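Nicotinate-nucleotide pyrophosphorylase (PDB 3L0G) probably catalyses the decarboxylating transfer of a phosphoribosyl group to quinolinate, yielding nicotinate mononucleotide for NAD(+) biosynthesis. Local coordinates at residues C[72-77]-C[84-89]; C[90-95]-C[161-166]. All blocks are in the same frame, centred on the assembly; numbering follows the deposited sequence.

Contact 1 of 2, residues C[72-77]-C[84-89]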
# COMPACT_ATOMS: atom_id res chain seq x y z
N ILE C 72 5.91 -14.91 2.50
CA ILE C 72 6.57 -13.66 2.14
C ILE C 72 7.79 -13.94 1.28
O ILE C 72 8.02 -13.29 0.27
CB ILE C 72 6.98 -12.87 3.38
CG1 ILE C 72 5.72 -12.27 4.00
CG2 ILE C 72 7.97 -11.78 3.00
CD1 ILE C 72 5.80 -12.04 5.49
N LEU C 73 8.57 -14.93 1.71
CA LEU C 73 9.70 -15.40 0.96
C LEU C 73 9.26 -15.85 -0.44
O LEU C 73 9.90 -15.50 -1.44
CB LEU C 73 10.35 -16.55 1.73
CG LEU C 73 11.53 -17.23 1.05
CD1 LEU C 73 12.49 -17.87 2.09
CD2 LEU C 73 11.04 -18.25 0.01
N GLU C 74 8.16 -16.59 -0.52
CA GLU C 74 7.61 -16.99 -1.81
C GLU C 74 7.28 -15.79 -2.68
O GLU C 74 7.60 -15.78 -3.87
CB GLU C 74 6.38 -17.90 -1.67
CG GLU C 74 6.61 -19.21 -0.88
CD GLU C 74 5.32 -20.05 -0.73
OE1 GLU C 74 4.96 -20.71 -1.73
OE2 GLU C 74 4.67 -20.06 0.35
N GLU C 75 6.63 -14.78 -2.11
CA GLU C 75 6.17 -13.65 -2.93
C GLU C 75 7.36 -12.86 -3.47
O GLU C 75 7.39 -12.49 -4.65
CB GLU C 75 5.23 -12.73 -2.15
CG GLU C 75 4.49 -11.81 -3.09
CD GLU C 75 3.38 -11.03 -2.43
OE1 GLU C 75 2.61 -11.63 -1.66
OE2 GLU C 75 3.27 -9.83 -2.74
N VAL C 76 8.35 -12.61 -2.62
CA VAL C 76 9.57 -11.93 -3.06
C VAL C 76 10.33 -12.73 -4.15
O VAL C 76 10.73 -12.15 -5.18
CB VAL C 76 10.53 -11.62 -1.86
CG1 VAL C 76 11.77 -10.88 -2.36
CG2 VAL C 76 9.82 -10.81 -0.80
N PHE C 77 10.52 -14.03 -3.94
CA PHE C 77 11.21 -14.83 -4.96
C PHE C 77 10.44 -14.81 -6.26
O PHE C 77 11.06 -14.76 -7.33
CB PHE C 77 11.49 -16.29 -4.53
CG PHE C 77 12.66 -16.46 -3.54
CD1 PHE C 77 13.59 -15.46 -3.29
CD2 PHE C 77 12.81 -17.65 -2.88
CE1 PHE C 77 14.63 -15.64 -2.39
CE2 PHE C 77 13.87 -17.86 -1.97
CZ PHE C 77 14.77 -16.85 -1.73
N VAL C 84 15.28 -16.70 -10.40
CA VAL C 84 15.33 -17.44 -9.12
C VAL C 84 14.47 -18.69 -9.23
O VAL C 84 13.28 -18.60 -9.52
CB VAL C 84 14.87 -16.56 -7.92
CG1 VAL C 84 14.82 -17.37 -6.61
CG2 VAL C 84 15.82 -15.35 -7.74
N LYS C 85 15.08 -19.86 -9.07
CA LYS C 85 14.36 -21.13 -9.07
C LYS C 85 14.53 -21.72 -7.67
O LYS C 85 15.64 -21.81 -7.16
CB LYS C 85 14.92 -22.07 -10.15
N TYR C 86 13.44 -22.07 -7.03
CA TYR C 86 13.52 -22.45 -5.63
C TYR C 86 12.51 -23.55 -5.31
O TYR C 86 11.54 -23.74 -6.04
CB TYR C 86 13.30 -21.22 -4.72
CG TYR C 86 11.85 -20.72 -4.71
CD1 TYR C 86 10.96 -21.10 -3.71
CD2 TYR C 86 11.39 -19.85 -5.69
CE1 TYR C 86 9.64 -20.64 -3.71
CE2 TYR C 86 10.09 -19.37 -5.69
CZ TYR C 86 9.21 -19.77 -4.72
OH TYR C 86 7.89 -19.30 -4.75
N GLU C 87 12.77 -24.25 -4.20
CA GLU C 87 11.84 -25.22 -3.66
C GLU C 87 11.69 -25.00 -2.16
O GLU C 87 12.69 -24.91 -1.44
CB GLU C 87 12.33 -26.65 -3.92
CG GLU C 87 11.22 -27.69 -3.82
CD GLU C 87 10.24 -27.64 -5.02
OE1 GLU C 87 10.65 -27.22 -6.13
OE2 GLU C 87 9.07 -28.00 -4.84
N ILE C 88 10.43 -24.95 -1.71
CA ILE C 88 10.10 -24.86 -0.29
C ILE C 88 10.19 -26.23 0.33
O ILE C 88 9.63 -27.18 -0.19
CB ILE C 88 8.66 -24.38 -0.08
CG1 ILE C 88 8.43 -23.04 -0.77
CG2 ILE C 88 8.38 -24.20 1.36
CD1 ILE C 88 9.34 -21.99 -0.30
N HIS C 89 10.86 -26.33 1.48
CA HIS C 89 10.96 -27.61 2.18
C HIS C 89 10.25 -27.61 3.53
O HIS C 89 9.99 -28.67 4.09
CB HIS C 89 12.42 -27.97 2.38
CG HIS C 89 13.19 -28.02 1.11
ND1 HIS C 89 12.84 -28.86 0.07
CD2 HIS C 89 14.29 -27.35 0.70
CE1 HIS C 89 13.68 -28.68 -0.93
NE2 HIS C 89 14.57 -27.77 -0.58
O HOH W 1 11.21 -17.47 -8.51
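Helix 70-79 and the strand that follows it, 84-88, pack against each other in the N-terminal domain, bringing Leu73, Glu74 and Phe77 onto Val84, Tyr86 and Ile88, the two segments running nearly antiparallel, at 158°. The centre is the Phe77-Tyr86 pair. Their rings are inclined at 59°, neither stacked nor edge-to-face, and Phe77 CD2 sits over one face of the tyrosine, 3.7 Å from Tyr86 CG. Phe77 CB comes in beside it, 3.6 Å from Tyr86 CE2. Val84 covers a face of the phenylalanine with its CG1 methyl, a CH-pi contact 4.2 Å from the centroid of the Phe77 ring. Tyr86 carries CG between its backbone N and carbonyl carbon (chi1 71°), which sends the ring across toward the helix; its hydroxyl ends 3.7 Å from Glu74 CB and is hydrogen-bonded to Asn78, just past the segment. Further along, Ile88 CD1 touches Glu74 CG at 3.9 Å and also reaches Leu73 CD2. At the other end a water links the backbones by donating to Phe77 O at 3.0 Å and to Val84 O at 2.6 Å. Phe57 meets the Phe77 ring as well, and Ile119 of helix 116-139 touches it. Such apolar seating of a helix on an antiparallel sheet, here against an edge strand of the sheet as formed within this chain, belongs to the alpha/beta sandwich of the N-terminal domain in quinolinate phosphoribosyltransferases.

Contact 2 of 2, residues C[90-95]-C[161-166]; sequences KKDGDI and DKYSVC
The Tyr163 ring meets Asp92 at its edge, near the ring plane and not over a face: Asp92 OD2 lies 3.4 Å from Tyr163 CE2 and takes a hydrogen bond of 2.6 Å from Tyr163 OH. Phe26 makes an edge-to-face pair with the same ring. The carboxylate is turned 42° from the ring plane, and the hydroxyl approaches Asp92 OD2 on its anti side, 28° out of the carboxylate plane. This single bridge joins a type II beta turn, Lys91 to Asp94, in the N-terminal domain to helix 158-167 of the C-terminal domain, which in this family is an alpha/beta barrel. Tyr163 reaches that far because its CG stands anti to the backbone N (chi1 166°), carrying the ring off the helix toward the turn. The carboxylate has two further donors: the backbone N of Gly69 to Asp92 OD2, and that of Ile70 to Asp92 OD1, where helix 70-79 begins. Three donors thus fix the rotation of the group, and the two backbone N-H groups would be expected to help keep it ionised. Pro71 touches both Asp92 and Tyr163, and Cys68 does the same, so the bond lies beside the start of that helix and the loop leading into it. The turn, with Asp92 and Gly93 at its second and third positions, is closed by Asp94 N donating to Lys91 O at 3.0 Å. Its side-chain tie is shorter: Lys91 N reaches Asp94 OD2 at 2.7 Å, from above the carboxylate plane.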
# COMPACT_ATOMS: atom_id res chain seq x y z
N LYS C 90 9.93 -26.43 4.05
CA LYS C 90 9.14 -26.34 5.25
C LYS C 90 8.04 -25.29 5.04
O LYS C 90 8.25 -24.30 4.34
CB LYS C 90 10.05 -26.01 6.45
CG LYS C 90 11.06 -27.13 6.81
CD LYS C 90 10.41 -28.35 7.44
CE LYS C 90 11.41 -29.49 7.67
NZ LYS C 90 11.68 -30.27 6.38
N LYS C 91 6.87 -25.51 5.60
CA LYS C 91 5.75 -24.57 5.53
C LYS C 91 5.55 -23.90 6.88
O LYS C 91 6.00 -24.40 7.93
CB LYS C 91 4.44 -25.30 5.12
N ASP C 92 4.81 -22.80 6.86
CA ASP C 92 4.47 -22.10 8.08
C ASP C 92 3.74 -23.01 9.08
O ASP C 92 2.80 -23.71 8.75
CB ASP C 92 3.65 -20.85 7.77
CG ASP C 92 4.52 -19.66 7.36
OD1 ASP C 92 5.67 -19.86 6.89
OD2 ASP C 92 4.06 -18.51 7.52
N GLY C 93 4.22 -23.00 10.32
CA GLY C 93 3.67 -23.85 11.37
C GLY C 93 4.46 -25.13 11.58
O GLY C 93 4.27 -25.79 12.61
N ASP C 94 5.31 -25.51 10.62
CA ASP C 94 6.26 -26.62 10.85
C ASP C 94 7.22 -26.28 11.99
O ASP C 94 7.71 -25.13 12.11
CB ASP C 94 7.08 -26.93 9.62
CG ASP C 94 6.26 -27.58 8.50
OD1 ASP C 94 5.17 -28.12 8.75
OD2 ASP C 94 6.73 -27.55 7.35
N ILE C 95 7.46 -27.27 12.84
CA ILE C 95 8.42 -27.16 13.91
C ILE C 95 9.67 -27.89 13.43
O ILE C 95 9.60 -29.07 13.02
CB ILE C 95 7.84 -27.72 15.25
CG1 ILE C 95 6.62 -26.87 15.66
CG2 ILE C 95 8.93 -27.73 16.36
CD1 ILE C 95 5.91 -27.24 17.01
N ASP C 161 1.99 -9.79 12.59
CA ASP C 161 2.26 -10.20 13.98
C ASP C 161 1.13 -11.09 14.49
O ASP C 161 1.38 -12.18 15.03
CB ASP C 161 2.50 -8.98 14.89
CG ASP C 161 3.89 -8.33 14.68
OD1 ASP C 161 4.63 -8.71 13.73
OD2 ASP C 161 4.22 -7.40 15.45
N LYS C 162 -0.11 -10.67 14.23
CA LYS C 162 -1.25 -11.48 14.63
C LYS C 162 -1.28 -12.80 13.86
O LYS C 162 -1.59 -13.81 14.43
CB LYS C 162 -2.57 -10.73 14.52
CG LYS C 162 -2.80 -9.76 15.69
CD LYS C 162 -4.03 -8.94 15.50
CE LYS C 162 -4.38 -8.17 16.76
NZ LYS C 162 -4.86 -9.08 17.80
N TYR C 163 -0.94 -12.79 12.57
CA TYR C 163 -0.81 -14.02 11.79
C TYR C 163 0.22 -15.00 12.40
O TYR C 163 0.02 -16.22 12.42
CB TYR C 163 -0.38 -13.66 10.35
CG TYR C 163 0.10 -14.84 9.52
CD1 TYR C 163 -0.81 -15.72 8.91
CD2 TYR C 163 1.44 -15.07 9.31
CE1 TYR C 163 -0.35 -16.81 8.14
CE2 TYR C 163 1.89 -16.17 8.54
CZ TYR C 163 1.00 -17.02 7.96
OH TYR C 163 1.49 -18.09 7.22
N SER C 164 1.33 -14.46 12.88
CA SER C 164 2.43 -15.29 13.36
C SER C 164 2.07 -15.90 14.73
O SER C 164 2.46 -17.06 15.04
CB SER C 164 3.72 -14.47 13.43
OG SER C 164 4.10 -13.90 12.18
N VAL C 165 1.31 -15.16 15.54
CA VAL C 165 0.73 -15.71 16.78
C VAL C 165 -0.21 -16.89 16.48
O VAL C 165 -0.13 -17.93 17.13
CB VAL C 165 -0.00 -14.63 17.61
CG1 VAL C 165 -0.86 -15.29 18.73
CG2 VAL C 165 1.03 -13.64 18.20
N CYS C 166 -1.08 -16.76 15.48
CA CYS C 166 -1.90 -17.88 15.03
C CYS C 166 -1.07 -19.06 14.48
O CYS C 166 -1.34 -20.20 14.82
CB CYS C 166 -3.01 -17.41 14.04
SG CYS C 166 -4.21 -16.22 14.90

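How the contacts relate
From the N terminus, the chain runs through helix 70-79, turns within four residues and comes back as strand 84-88, so contact 1 closes a short local loop. Without a break it continues into the turn at 90-95, where contact 2 opens; 65 residues, including all of helix 116-139, pass before helix 158-167 completes it. The two are therefore in series, neither enclosing nor crossing the other, with centres about 16 Å apart. Contact 1 stays inside the N-terminal domain, fastening a helix to its antiparallel sheet, whereas contact 2 reaches from that domain to the C-terminal one. Helix 70-79 serves both, its body in contact 1 and its start beside contact 2.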